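Local coordinates for RNA-dependent RNA Polymerase (Bombyx mori cytoplasmic polyhedrosis virus, PDB 6TZ0), which catalyses RNA-templated RNA synthesis, producing plus strands by conservative transcription of the double-stranded genome and probably minus strands during replication, at residues A[258-263]-A[320-325]; A[330-335]-A[1045-1050]; A[59-64]-A[770-775]; A[284-289]-A[727-732]; A[534-539]-A[718-723]. All blocks are in the same frame, centred on the assembly; numbering follows the deposited sequence.

Overall arrangement
The five contacts form a connected network, and each touches at least one other. Interactions 2 and 3 are the closest pair, with centres about 7 Å apart, and helix 325-339 meets both the 1045-1050 loop and the 59-64 turn. Interactions 4 and 5 follow at about 8 Å; their 727-732 and 718-723 segments belong to one small antiparallel sheet. Interaction 1, its centre about 11 Å from that of interaction 4 and about 14 Å from that of interaction 2, touches all four others, and interactions 2 and 4 also meet directly. Interaction 5 approaches the catalytic centre, the side chain of Ile720 lying about 10 Å from that of the magnesium-binding Asp681.

Interaction 1 of 5, residues A[258-263]-A[320-325]; sequences QEALHN and RLSKTQ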
# COMPACT_ATOMS: atom_id res chain seq x y z
N GLN A 258 -13.59 25.26 16.64
CA GLN A 258 -12.54 26.03 17.28
C GLN A 258 -13.05 27.41 17.68
O GLN A 258 -12.76 27.88 18.79
CB GLN A 258 -11.35 26.12 16.33
CG GLN A 258 -10.08 26.65 16.92
CD GLN A 258 -8.95 26.54 15.95
OE1 GLN A 258 -9.15 26.17 14.79
NE2 GLN A 258 -7.75 26.83 16.40
N GLU A 259 -13.86 28.04 16.83
CA GLU A 259 -14.48 29.31 17.19
C GLU A 259 -15.53 29.13 18.29
O GLU A 259 -15.65 29.99 19.17
CB GLU A 259 -15.11 29.94 15.96
CG GLU A 259 -15.71 31.30 16.20
CD GLU A 259 -16.31 31.89 14.95
OE1 GLU A 259 -16.23 31.23 13.89
OE2 GLU A 259 -16.87 33.00 15.02
N ALA A 260 -16.27 28.02 18.25
CA ALA A 260 -17.25 27.75 19.30
C ALA A 260 -16.57 27.57 20.66
O ALA A 260 -17.01 28.13 21.67
CB ALA A 260 -18.07 26.52 18.95
N LEU A 261 -15.47 26.81 20.68
CA LEU A 261 -14.74 26.57 21.91
C LEU A 261 -14.00 27.82 22.38
O LEU A 261 -13.77 27.98 23.58
CB LEU A 261 -13.78 25.41 21.70
CG LEU A 261 -13.15 24.71 22.90
CD1 LEU A 261 -14.21 23.97 23.70
CD2 LEU A 261 -12.12 23.75 22.40
N HIS A 262 -13.62 28.69 21.45
CA HIS A 262 -13.14 30.02 21.81
C HIS A 262 -14.21 30.83 22.54
O HIS A 262 -13.95 31.42 23.59
CB HIS A 262 -12.68 30.77 20.56
CG HIS A 262 -12.42 32.22 20.79
ND1 HIS A 262 -11.31 32.68 21.48
CD2 HIS A 262 -13.12 33.33 20.44
CE1 HIS A 262 -11.34 34.00 21.53
NE2 HIS A 262 -12.43 34.41 20.90
N ASN A 263 -15.43 30.86 21.99
CA ASN A 263 -16.49 31.64 22.63
C ASN A 263 -17.03 31.00 23.90
O ASN A 263 -17.77 31.68 24.62
CB ASN A 263 -17.64 31.89 21.65
CG ASN A 263 -17.32 32.97 20.65
OD1 ASN A 263 -16.73 33.99 20.99
ND2 ASN A 263 -17.72 32.77 19.41
N ARG A 320 -23.67 29.85 19.35
CA ARG A 320 -24.20 30.71 20.41
C ARG A 320 -24.55 29.94 21.67
O ARG A 320 -24.20 30.36 22.77
CB ARG A 320 -25.42 31.47 19.89
CG ARG A 320 -25.08 32.45 18.79
CD ARG A 320 -24.22 33.56 19.34
NE ARG A 320 -23.95 34.59 18.34
CZ ARG A 320 -23.20 35.66 18.56
NH1 ARG A 320 -23.00 36.55 17.59
NH2 ARG A 320 -22.64 35.84 19.75
N LEU A 321 -25.24 28.81 21.54
CA LEU A 321 -25.89 28.16 22.68
C LEU A 321 -24.99 27.16 23.40
O LEU A 321 -25.50 26.35 24.19
CB LEU A 321 -27.18 27.48 22.24
CG LEU A 321 -28.32 28.38 21.77
CD1 LEU A 321 -29.48 27.53 21.31
CD2 LEU A 321 -28.74 29.31 22.87
N SER A 322 -23.69 27.19 23.17
CA SER A 322 -22.76 26.29 23.84
C SER A 322 -22.14 27.01 25.03
O SER A 322 -21.74 28.17 24.92
CB SER A 322 -21.68 25.80 22.88
OG SER A 322 -20.90 26.88 22.41
N LYS A 323 -22.07 26.32 26.17
CA LYS A 323 -21.55 26.88 27.40
C LYS A 323 -20.44 26.06 28.03
O LYS A 323 -19.61 26.62 28.75
CB LYS A 323 -22.67 27.06 28.44
CG LYS A 323 -23.55 28.26 28.21
CD LYS A 323 -24.77 27.92 27.38
CE LYS A 323 -25.70 29.11 27.27
NZ LYS A 323 -25.05 30.23 26.53
N THR A 324 -20.40 24.76 27.80
CA THR A 324 -19.34 23.90 28.28
C THR A 324 -18.54 23.37 27.10
O THR A 324 -18.85 23.65 25.94
CB THR A 324 -19.92 22.75 29.12
OG1 THR A 324 -20.78 21.95 28.31
CG2 THR A 324 -20.71 23.30 30.28
N GLN A 325 -17.49 22.61 27.40
CA GLN A 325 -16.77 21.91 26.35
C GLN A 325 -17.60 20.75 25.81
O GLN A 325 -17.50 20.41 24.62
CB GLN A 325 -15.43 21.42 26.88
CG GLN A 325 -14.52 20.80 25.85
CD GLN A 325 -13.26 20.24 26.47
OE1 GLN A 325 -13.09 20.31 27.67
NE2 GLN A 325 -12.41 19.65 25.66
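Leu261 sends its CG trans to the backbone N (chi1 -164°), and Gln325 does likewise (chi1 -174°), so that one CD1 methyl of the leucine reaches the CG methylene of the glutamine. The setting is a helix packed on the link between two others: 258-263 belongs to helix 257-264, while 320-325 leads from helix 309-320 into helix 325-339. The leucine and glutamine side chains cross obliquely, and the touching atoms, Leu261 CD1 and Gln325 CG, are 3.8 Å apart. It is therefore the aliphatic part of the glutamine, not its amide, that packs here. Its chain runs on extended past CG, and the amide finds weak hydrogen bonds beyond the contact, from NE2 to Val728 O and from OE1 to Ser1043 OG.

The same link begins its next helix in an orderly way. Thr324 is the N-cap residue, its side chain capping a backbone N farther along, while Asp327 OD2 receives the backbone N-H of Thr324, an exchange that resembles a capping box. The N-H of Lys323 goes to the same carboxylate oxygen.

Two residues earlier in the link, Ser322 directs its CB at the helix and lies against Ala260. Its hydroxyl is weakly hydrogen-bonded to Ala318 O. Toward helix 257-264 the serine makes packing contact alone, with 4.2 Å between Ser322 OG and Ala260 O.

Interaction 2 of 5, residues A[330-335]-A[1045-1050]; sequences NYYAAC and LAYNMS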
# COMPACT_ATOMS: atom_id res chain seq x y z
N ASN A 330 -20.84 17.81 21.63
CA ASN A 330 -22.09 17.23 21.17
C ASN A 330 -22.53 17.83 19.84
O ASN A 330 -22.93 17.10 18.92
CB ASN A 330 -23.17 17.43 22.22
CG ASN A 330 -22.90 16.65 23.49
OD1 ASN A 330 -22.42 15.52 23.44
ND2 ASN A 330 -23.20 17.25 24.62
N TYR A 331 -22.44 19.16 19.69
CA TYR A 331 -22.79 19.76 18.41
C TYR A 331 -21.80 19.38 17.32
O TYR A 331 -22.18 19.28 16.15
CB TYR A 331 -22.86 21.28 18.49
CG TYR A 331 -23.99 21.85 19.29
CD1 TYR A 331 -25.30 21.59 18.94
CD2 TYR A 331 -23.75 22.75 20.31
CE1 TYR A 331 -26.35 22.15 19.64
CE2 TYR A 331 -24.80 23.32 21.02
CZ TYR A 331 -26.09 23.01 20.68
OH TYR A 331 -27.13 23.56 21.37
N TYR A 332 -20.53 19.14 17.67
CA TYR A 332 -19.55 18.73 16.68
C TYR A 332 -19.84 17.32 16.18
O TYR A 332 -19.73 17.06 14.98
CB TYR A 332 -18.14 18.81 17.24
CG TYR A 332 -17.08 18.48 16.23
CD1 TYR A 332 -16.76 19.37 15.22
CD2 TYR A 332 -16.40 17.27 16.27
CE1 TYR A 332 -15.80 19.07 14.29
CE2 TYR A 332 -15.44 16.96 15.34
CZ TYR A 332 -15.14 17.87 14.36
OH TYR A 332 -14.18 17.56 13.43
N ALA A 333 -20.20 16.40 17.08
CA ALA A 333 -20.59 15.06 16.65
C ALA A 333 -21.86 15.10 15.80
O ALA A 333 -21.99 14.32 14.85
CB ALA A 333 -20.79 14.15 17.85
N ALA A 334 -22.79 16.01 16.12
CA ALA A 334 -23.98 16.18 15.30
C ALA A 334 -23.62 16.66 13.89
O ALA A 334 -24.15 16.14 12.91
CB ALA A 334 -24.95 17.15 15.96
N CYS A 335 -22.70 17.62 13.77
CA CYS A 335 -22.30 18.07 12.44
C CYS A 335 -21.47 17.03 11.69
O CYS A 335 -21.48 17.01 10.45
CB CYS A 335 -21.54 19.38 12.53
SG CYS A 335 -22.58 20.76 13.01
N LEU A 1045 -14.27 12.42 29.03
CA LEU A 1045 -13.19 12.15 28.10
C LEU A 1045 -13.56 11.13 27.03
O LEU A 1045 -12.68 10.64 26.32
CB LEU A 1045 -11.94 11.74 28.88
CG LEU A 1045 -11.99 10.70 30.00
CD1 LEU A 1045 -11.81 9.31 29.50
CD2 LEU A 1045 -10.92 11.02 31.01
N ALA A 1046 -14.85 10.83 26.88
CA ALA A 1046 -15.40 10.12 25.74
C ALA A 1046 -16.87 10.48 25.64
O ALA A 1046 -17.46 10.97 26.61
CB ALA A 1046 -15.21 8.61 25.84
N TYR A 1047 -17.47 10.23 24.47
CA TYR A 1047 -18.89 10.55 24.32
C TYR A 1047 -19.79 9.62 25.12
O TYR A 1047 -20.92 9.99 25.42
CB TYR A 1047 -19.32 10.53 22.85
CG TYR A 1047 -18.86 11.71 22.04
CD1 TYR A 1047 -19.40 12.96 22.26
CD2 TYR A 1047 -17.94 11.56 21.02
CE1 TYR A 1047 -19.00 14.04 21.52
CE2 TYR A 1047 -17.53 12.64 20.27
CZ TYR A 1047 -18.07 13.87 20.52
OH TYR A 1047 -17.68 14.95 19.78
N ASN A 1048 -19.32 8.43 25.48
CA ASN A 1048 -20.10 7.53 26.32
C ASN A 1048 -19.76 7.60 27.80
O ASN A 1048 -20.38 6.90 28.59
CB ASN A 1048 -19.96 6.07 25.85
CG ASN A 1048 -18.54 5.56 25.90
OD1 ASN A 1048 -17.59 6.31 26.11
ND2 ASN A 1048 -18.39 4.26 25.78
N MET A 1049 -18.78 8.41 28.19
CA MET A 1049 -18.29 8.41 29.56
C MET A 1049 -18.73 9.65 30.33
O MET A 1049 -18.00 10.16 31.18
CB MET A 1049 -16.77 8.28 29.60
CG MET A 1049 -16.28 6.90 29.22
SD MET A 1049 -14.50 6.77 29.25
CE MET A 1049 -14.23 6.88 31.01
N SER A 1050 -19.95 10.12 30.08
CA SER A 1050 -20.48 11.28 30.79
C SER A 1050 -20.80 10.91 32.23
O SER A 1050 -20.90 9.74 32.59
CB SER A 1050 -21.72 11.83 30.10
OG SER A 1050 -22.80 10.92 30.17
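This is a mainly apolar contact in which one tyrosine of a C-terminal loop abuts a helix from the N-terminal part of the chain. Tyr1047 lies in the loop before helix 1054-1062, and its ring meets helix 325-339 along the line of Asn330 and Ala333, joining regions some 700 residues apart in sequence. Ala333 points its CB toward the phenol end of the ring, with 3.8 Å between Ala333 CB and Tyr1047 CZ. Asn330 approaches otherwise: its OD1 sits at the ring edge, 4.1 Å from Tyr1047 CD1, the amide and ring planes being 39° apart as the two side chains slide past one another. The other end of that amide, ND2, is hydrogen-bonded to Asn61 OD1. Tyr332, for its part, presents the edge of its ring to Tyr1047 OH, while its own hydroxyl pairs with Arg336. The side chain of Tyr332 lies about 12 Å from that of Asp547, a magnesium ligand.

Tyr1047 OH is hydrogen-bonded to Ala329 O, a carbonyl of the helix. The tyrosine thus combines two roles, its aromatic carbons packing on a methyl while its buried hydroxyl has a backbone partner.

Interaction 3 of 5, residues A[59-64]-A[770-775]; sequences DSNGNQ and RVRRPE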
# COMPACT_ATOMS: atom_id res chain seq x y z
N ASP A 59 -32.41 19.65 20.69
CA ASP A 59 -31.18 19.40 19.95
C ASP A 59 -30.33 18.39 20.71
O ASP A 59 -30.82 17.70 21.61
CB ASP A 59 -30.46 20.73 19.66
CG ASP A 59 -30.05 21.49 20.91
OD1 ASP A 59 -30.39 21.09 22.04
OD2 ASP A 59 -29.37 22.52 20.76
N SER A 60 -29.05 18.28 20.36
CA SER A 60 -28.15 17.36 21.06
C SER A 60 -27.83 17.81 22.47
O SER A 60 -27.35 17.00 23.27
CB SER A 60 -26.85 17.20 20.27
OG SER A 60 -27.09 16.59 19.02
N ASN A 61 -28.07 19.08 22.81
CA ASN A 61 -27.76 19.59 24.14
C ASN A 61 -29.00 20.09 24.87
O ASN A 61 -28.88 20.79 25.88
CB ASN A 61 -26.70 20.69 24.04
CG ASN A 61 -25.32 20.13 23.80
OD1 ASN A 61 -24.89 19.20 24.49
ND2 ASN A 61 -24.62 20.65 22.81
N GLY A 62 -30.19 19.73 24.39
CA GLY A 62 -31.41 19.97 25.13
C GLY A 62 -32.10 21.29 24.88
O GLY A 62 -32.94 21.69 25.70
N ASN A 63 -31.78 21.99 23.80
CA ASN A 63 -32.42 23.26 23.49
C ASN A 63 -33.47 23.05 22.40
O ASN A 63 -33.28 22.23 21.50
CB ASN A 63 -31.39 24.28 23.03
CG ASN A 63 -30.33 24.54 24.08
OD1 ASN A 63 -29.16 24.22 23.89
ND2 ASN A 63 -30.74 25.14 25.19
N GLN A 64 -34.57 23.79 22.49
CA GLN A 64 -35.71 23.58 21.60
C GLN A 64 -35.40 24.06 20.19
O GLN A 64 -34.94 25.19 20.00
CB GLN A 64 -36.94 24.30 22.14
CG GLN A 64 -37.50 23.69 23.40
CD GLN A 64 -38.10 22.32 23.15
OE1 GLN A 64 -38.75 22.09 22.14
NE2 GLN A 64 -37.87 21.40 24.08
N ARG A 770 -16.66 5.89 20.73
CA ARG A 770 -16.90 7.06 19.90
C ARG A 770 -18.38 7.36 19.74
O ARG A 770 -18.77 8.17 18.90
CB ARG A 770 -16.22 6.88 18.55
CG ARG A 770 -16.64 5.66 17.78
CD ARG A 770 -15.79 5.51 16.54
NE ARG A 770 -14.40 5.17 16.83
CZ ARG A 770 -13.45 5.11 15.91
NH1 ARG A 770 -13.74 5.37 14.64
NH2 ARG A 770 -12.21 4.79 16.24
N VAL A 771 -19.22 6.76 20.58
CA VAL A 771 -20.66 6.83 20.47
C VAL A 771 -21.20 7.44 21.76
O VAL A 771 -20.50 7.50 22.78
CB VAL A 771 -21.26 5.42 20.21
CG1 VAL A 771 -21.36 4.60 21.48
CG2 VAL A 771 -22.54 5.48 19.47
N ARG A 772 -22.44 7.89 21.73
CA ARG A 772 -23.02 8.60 22.86
C ARG A 772 -24.07 7.78 23.61
O ARG A 772 -24.23 7.96 24.81
CB ARG A 772 -23.62 9.92 22.36
CG ARG A 772 -24.02 10.88 23.43
CD ARG A 772 -24.41 12.21 22.84
NE ARG A 772 -24.94 13.10 23.86
CZ ARG A 772 -25.39 14.32 23.63
NH1 ARG A 772 -25.38 14.80 22.39
NH2 ARG A 772 -25.86 15.05 24.62
N ARG A 773 -24.77 6.87 22.93
CA ARG A 773 -25.70 5.95 23.59
C ARG A 773 -25.45 4.54 23.06
O ARG A 773 -25.95 4.17 21.99
CB ARG A 773 -27.15 6.37 23.37
CG ARG A 773 -28.13 5.51 24.15
CD ARG A 773 -29.58 5.97 24.04
NE ARG A 773 -30.14 5.83 22.70
CZ ARG A 773 -30.65 6.83 21.99
NH1 ARG A 773 -30.68 8.05 22.49
NH2 ARG A 773 -31.15 6.61 20.78
N PRO A 774 -24.67 3.73 23.79
CA PRO A 774 -24.35 2.38 23.29
C PRO A 774 -25.49 1.38 23.37
O PRO A 774 -25.42 0.34 22.69
CB PRO A 774 -23.19 1.95 24.20
CG PRO A 774 -22.62 3.22 24.73
CD PRO A 774 -23.79 4.13 24.89
N GLU A 775 -26.53 1.65 24.16
CA GLU A 775 -27.62 0.69 24.31
C GLU A 775 -28.50 0.63 23.06
O GLU A 775 -28.92 -0.45 22.63
CB GLU A 775 -28.45 1.05 25.54
CG GLU A 775 -29.60 0.11 25.83
CD GLU A 775 -29.15 -1.28 26.22
OE1 GLU A 775 -28.05 -1.42 26.80
OE2 GLU A 775 -29.90 -2.24 25.93
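Ser60 O is gripped by two nitrogens of one guanidinium, that of Arg772. The stronger bond comes from Arg772 NH2, 2.8 Å from Ser60 O with an N-H...O angle of 143°, and it arrives nearly along the C=O axis. The second, from Arg772 NH1 to Ser60 O at 3.1 Å, is weak. Since the carbonyl oxygen lies at the guanidinium edge, slightly tilted from its plane, the two nitrogens share a single acceptor in a bifurcated grip that should restrain the rotation of the group. Arg772 reaches it by a fully stretched chain: with CG trans to the backbone N (chi1 -169°) and no bend up to NE, the side chain spans the gap between backbones whose nearest CA atoms, of Ser60 and Arg772, are 10.3 Å apart. NH1 also rests against the serine methylene, at 3.5 Å from Ser60 CB. The serine hydroxyl serves other partners, Glu226 OE1 and Ile221 O, and the arginine side chain also touches Asn330 of helix 325-339.

The carbonyl is offered by a tightly folded loop. Asp59 N donates to Asn63 O at 2.8 Å, and Asp59 OD1 weakly accepts the N-H of Asn61, closing an Asx turn. Asp59 OD2 meets Tyr331 OH. Residues Asp59 to Gly62 make a type I turn, and Gly62, its last residue, has a positive phi of 90°. Between strands 54-58 and 64-68, this combination is typical of the 3:5 beta-hairpin loop, a type I turn with a G1 bulge.

Interaction 4 of 5, residues A[284-289]-A[727-732]; sequences KTTSEP and VVNGTF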
# COMPACT_ATOMS: atom_id res chain seq x y z
N LYS A 284 -9.24 26.07 33.02
CA LYS A 284 -8.40 26.83 32.12
C LYS A 284 -9.25 27.72 31.23
O LYS A 284 -10.48 27.60 31.18
CB LYS A 284 -7.54 25.89 31.26
CG LYS A 284 -8.33 25.09 30.26
CD LYS A 284 -7.46 24.09 29.54
CE LYS A 284 -6.44 24.76 28.65
NZ LYS A 284 -7.06 25.48 27.51
N THR A 285 -8.59 28.62 30.52
CA THR A 285 -9.24 29.43 29.50
C THR A 285 -9.15 28.72 28.16
O THR A 285 -8.20 27.97 27.91
CB THR A 285 -8.63 30.83 29.41
OG1 THR A 285 -9.32 31.59 28.41
CG2 THR A 285 -7.15 30.80 29.09
N THR A 286 -10.17 28.90 27.33
CA THR A 286 -10.20 28.29 26.01
C THR A 286 -10.22 29.33 24.90
O THR A 286 -10.55 29.01 23.76
CB THR A 286 -11.40 27.35 25.87
OG1 THR A 286 -12.62 28.07 26.10
CG2 THR A 286 -11.29 26.20 26.84
N SER A 287 -9.89 30.58 25.24
CA SER A 287 -9.73 31.60 24.22
C SER A 287 -8.48 31.32 23.40
O SER A 287 -7.54 30.67 23.87
CB SER A 287 -9.64 32.98 24.88
OG SER A 287 -8.49 33.07 25.69
N GLU A 288 -8.47 31.81 22.17
CA GLU A 288 -7.43 31.51 21.20
C GLU A 288 -6.53 32.71 20.98
O GLU A 288 -6.93 33.85 21.24
CB GLU A 288 -8.07 31.07 19.88
CG GLU A 288 -8.89 29.80 19.97
CD GLU A 288 -8.07 28.57 20.29
OE1 GLU A 288 -6.90 28.50 19.85
OE2 GLU A 288 -8.59 27.66 20.97
N PRO A 289 -5.30 32.51 20.51
CA PRO A 289 -4.43 33.65 20.18
C PRO A 289 -4.93 34.40 18.95
O PRO A 289 -5.83 33.95 18.23
CB PRO A 289 -3.07 33.00 19.91
CG PRO A 289 -3.13 31.71 20.63
CD PRO A 289 -4.53 31.25 20.53
N VAL A 727 -8.07 14.94 19.85
CA VAL A 727 -7.96 15.16 21.29
C VAL A 727 -8.15 16.65 21.54
O VAL A 727 -7.49 17.48 20.91
CB VAL A 727 -6.62 14.67 21.84
CG1 VAL A 727 -6.48 15.02 23.31
CG2 VAL A 727 -6.49 13.17 21.65
N VAL A 728 -9.08 16.98 22.44
CA VAL A 728 -9.38 18.36 22.81
C VAL A 728 -9.34 18.43 24.33
O VAL A 728 -10.28 17.99 24.99
CB VAL A 728 -10.73 18.84 22.28
CG1 VAL A 728 -10.98 20.26 22.69
CG2 VAL A 728 -10.82 18.72 20.78
N ASN A 729 -8.26 18.98 24.89
CA ASN A 729 -8.10 19.27 26.32
C ASN A 729 -8.20 18.02 27.20
O ASN A 729 -8.97 17.96 28.15
CB ASN A 729 -9.09 20.34 26.79
CG ASN A 729 -8.69 21.71 26.37
OD1 ASN A 729 -7.52 22.08 26.45
ND2 ASN A 729 -9.65 22.50 25.93
N GLY A 730 -7.38 17.03 26.88
CA GLY A 730 -7.37 15.80 27.66
C GLY A 730 -8.56 14.91 27.43
O GLY A 730 -8.86 14.06 28.26
N THR A 731 -9.23 15.06 26.29
CA THR A 731 -10.51 14.41 26.02
C THR A 731 -10.54 13.93 24.57
O THR A 731 -10.24 14.70 23.66
CB THR A 731 -11.66 15.39 26.29
OG1 THR A 731 -11.84 15.55 27.71
CG2 THR A 731 -12.94 14.96 25.63
N PHE A 732 -10.89 12.66 24.38
CA PHE A 732 -10.95 12.04 23.07
C PHE A 732 -12.33 12.23 22.45
O PHE A 732 -13.32 11.71 22.97
CB PHE A 732 -10.61 10.56 23.20
CG PHE A 732 -10.80 9.77 21.94
CD1 PHE A 732 -10.00 10.01 20.84
CD2 PHE A 732 -11.74 8.75 21.88
CE1 PHE A 732 -10.16 9.27 19.69
CE2 PHE A 732 -11.90 8.02 20.74
CZ PHE A 732 -11.11 8.28 19.64
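Lys284 leaves strand 278-285 with its CB directed at the 727-732 turn, and beyond CG its chain begins to meet Asn729. CD lies 3.7 Å from Asn729 OD1, and CE passes the same oxygen at 3.6 Å. Two successive bends, chi3 -67° and chi4 -66°, then curl the end of the chain back over its own backbone. There NZ donates a hydrogen bond to Thr285 O, with 2.8 Å between Lys284 NZ and Thr285 O; the donor is tilted from the carbonyl plane. NZ is still 3.6 Å from Asn729 OD1, so the amide oxygen has the ammonium group and two methylenes close by, and the positive charge probably adds a mild attraction.

Asn729 comes from the opposite direction, out of the loop of a beta hairpin. Strands 725-727 and 732-733 run antiparallel, and Asn729 and Gly730 both have positive phi, with backbone angles close to those of a type I' turn; Val728 N donates to Thr731 O at 2.8 Å. Gly730 O in turn receives Trp272 NE1 of strand 266-272, the partner of strand 278-285 in its own two-stranded hairpin.

The nitrogen end of the Asn729 amide faces Thr286, whose methyl lies beside it, with 4.1 Å between Thr286 CG2 and Asn729 ND2. The hydroxyl on the other branch of this threonine is hydrogen-bonded to Leu261 O in helix 257-264. Its two neighbours in sequence, Thr285 and Ser287, join through a hydrogen bond of 3.2 Å between Thr285 OG1 and Ser287 OG.

Interaction 5 of 5, residues A[534-539]-A[718-723]; sequences YWTSQR and NSIVLL
Thr536 lies against Ile720 and the backbone just before strand 720-722. Its hydroxyl oxygen meets the branch methyl of Ile720, with 3.9 Å between Thr536 OG1 and Ile720 CG2, while its methyl looks toward the backbone of the preceding loop, Thr536 CG2 standing 4.2 Å from Asn718 O. The side chains of Thr536 and Ile720 cross at a slant. Ile720 directs its CB toward the threonine, but CG1 is trans to the backbone N (chi1 -166°) and carries the longer branch away, leaving CG2 to make the touch. The threonine hydroxyl is not spent on this apolar neighbour: it is hydrogen-bonded to Met532 O, one turn back in helix 530-535.

Both segments belong to the catalytic region of the polymerase. Thr536 and Ile720 also pack on Leu543 of strand 541-548, the palm strand that carries the magnesium ligand Asp547, and Ile720 touches Met683 on the strand following Asp681.

Past the helix the chain turns sharply. Ser537 N donates to Tyr534 O at 3.2 Å, and Gln538 NE2 adds a weak hydrogen bond to the same carbonyl. That amide nitrogen also sits above one face of the Tyr534 ring, offset toward the rim.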
# COMPACT_ATOMS: atom_id res chain seq x y z
N TYR A 534 -1.33 13.82 27.26
CA TYR A 534 -0.38 14.50 28.13
C TYR A 534 -0.15 15.94 27.69
O TYR A 534 -0.28 16.87 28.49
CB TYR A 534 0.94 13.75 28.19
CG TYR A 534 1.97 14.46 29.03
CD1 TYR A 534 1.83 14.53 30.41
CD2 TYR A 534 3.07 15.08 28.45
CE1 TYR A 534 2.75 15.18 31.18
CE2 TYR A 534 3.99 15.74 29.22
CZ TYR A 534 3.83 15.79 30.58
OH TYR A 534 4.75 16.43 31.37
N TRP A 535 0.18 16.16 26.42
CA TRP A 535 0.55 17.49 25.97
C TRP A 535 -0.63 18.43 25.78
O TRP A 535 -0.42 19.60 25.49
CB TRP A 535 1.34 17.44 24.67
CG TRP A 535 2.74 16.99 24.83
CD1 TRP A 535 3.25 15.78 24.49
CD2 TRP A 535 3.81 17.74 25.40
NE1 TRP A 535 4.58 15.73 24.80
CE2 TRP A 535 4.95 16.92 25.36
CE3 TRP A 535 3.91 19.02 25.93
CZ2 TRP A 535 6.18 17.35 25.84
CZ3 TRP A 535 5.13 19.44 26.40
CH2 TRP A 535 6.25 18.61 26.36
N THR A 536 -1.86 17.96 25.93
CA THR A 536 -2.98 18.88 25.86
C THR A 536 -3.46 19.27 27.26
O THR A 536 -4.23 20.23 27.40
CB THR A 536 -4.11 18.26 25.04
OG1 THR A 536 -3.54 17.53 23.95
CG2 THR A 536 -4.91 19.35 24.37
N SER A 537 -2.98 18.58 28.29
CA SER A 537 -3.15 18.98 29.68
C SER A 537 -2.13 20.02 30.13
O SER A 537 -2.12 20.39 31.30
CB SER A 537 -3.05 17.77 30.60
OG SER A 537 -4.12 16.87 30.39
N GLN A 538 -1.26 20.47 29.23
CA GLN A 538 -0.21 21.41 29.58
C GLN A 538 -0.65 22.83 29.29
O GLN A 538 -1.63 23.08 28.60
CB GLN A 538 1.06 21.08 28.80
CG GLN A 538 1.56 19.67 29.03
CD GLN A 538 1.94 19.42 30.46
OE1 GLN A 538 2.54 20.27 31.10
NE2 GLN A 538 1.55 18.27 30.98
N ARG A 539 0.12 23.78 29.81
CA ARG A 539 -0.15 25.19 29.62
C ARG A 539 1.01 25.84 28.88
O ARG A 539 2.12 25.30 28.85
CB ARG A 539 -0.39 25.87 30.97
CG ARG A 539 0.71 25.68 31.95
CD ARG A 539 0.33 26.28 33.28
NE ARG A 539 0.25 27.73 33.18
CZ ARG A 539 -0.31 28.50 34.10
NH1 ARG A 539 -0.85 27.96 35.18
NH2 ARG A 539 -0.34 29.82 33.94
N ASN A 718 -5.89 24.37 21.98
CA ASN A 718 -6.47 23.32 22.80
C ASN A 718 -7.07 22.16 22.00
O ASN A 718 -7.96 21.47 22.50
CB ASN A 718 -7.51 23.92 23.74
CG ASN A 718 -8.51 24.80 23.03
OD1 ASN A 718 -8.54 24.86 21.80
ND2 ASN A 718 -9.30 25.52 23.80
N SER A 719 -6.57 21.89 20.80
CA SER A 719 -7.07 20.75 20.03
C SER A 719 -5.99 20.25 19.09
O SER A 719 -5.26 21.05 18.49
CB SER A 719 -8.33 21.12 19.24
OG SER A 719 -8.04 22.08 18.23
N ILE A 720 -5.89 18.93 18.95
CA ILE A 720 -4.83 18.31 18.18
C ILE A 720 -5.39 17.08 17.47
O ILE A 720 -6.29 16.41 17.99
CB ILE A 720 -3.62 17.97 19.10
CG1 ILE A 720 -2.37 17.65 18.29
CG2 ILE A 720 -3.94 16.89 20.13
CD1 ILE A 720 -1.78 18.83 17.61
N VAL A 721 -4.92 16.83 16.25
CA VAL A 721 -5.41 15.74 15.41
C VAL A 721 -4.21 14.90 14.97
O VAL A 721 -3.23 15.45 14.45
CB VAL A 721 -6.15 16.25 14.16
CG1 VAL A 721 -6.77 15.09 13.41
CG2 VAL A 721 -7.19 17.29 14.49
N LEU A 722 -4.30 13.59 15.14
CA LEU A 722 -3.34 12.70 14.52
C LEU A 722 -4.02 11.37 14.24
O LEU A 722 -4.63 10.79 15.15
CB LEU A 722 -2.11 12.48 15.39
CG LEU A 722 -0.98 11.69 14.73
CD1 LEU A 722 -0.47 12.44 13.52
CD2 LEU A 722 0.13 11.42 15.70
N LEU A 723 -3.90 10.90 12.99
CA LEU A 723 -4.40 9.60 12.52
C LEU A 723 -5.90 9.45 12.72
O LEU A 723 -6.38 8.40 13.14
CB LEU A 723 -3.64 8.45 13.18
CG LEU A 723 -2.15 8.39 12.85
CD1 LEU A 723 -1.47 7.29 13.63
CD2 LEU A 723 -1.98 8.21 11.36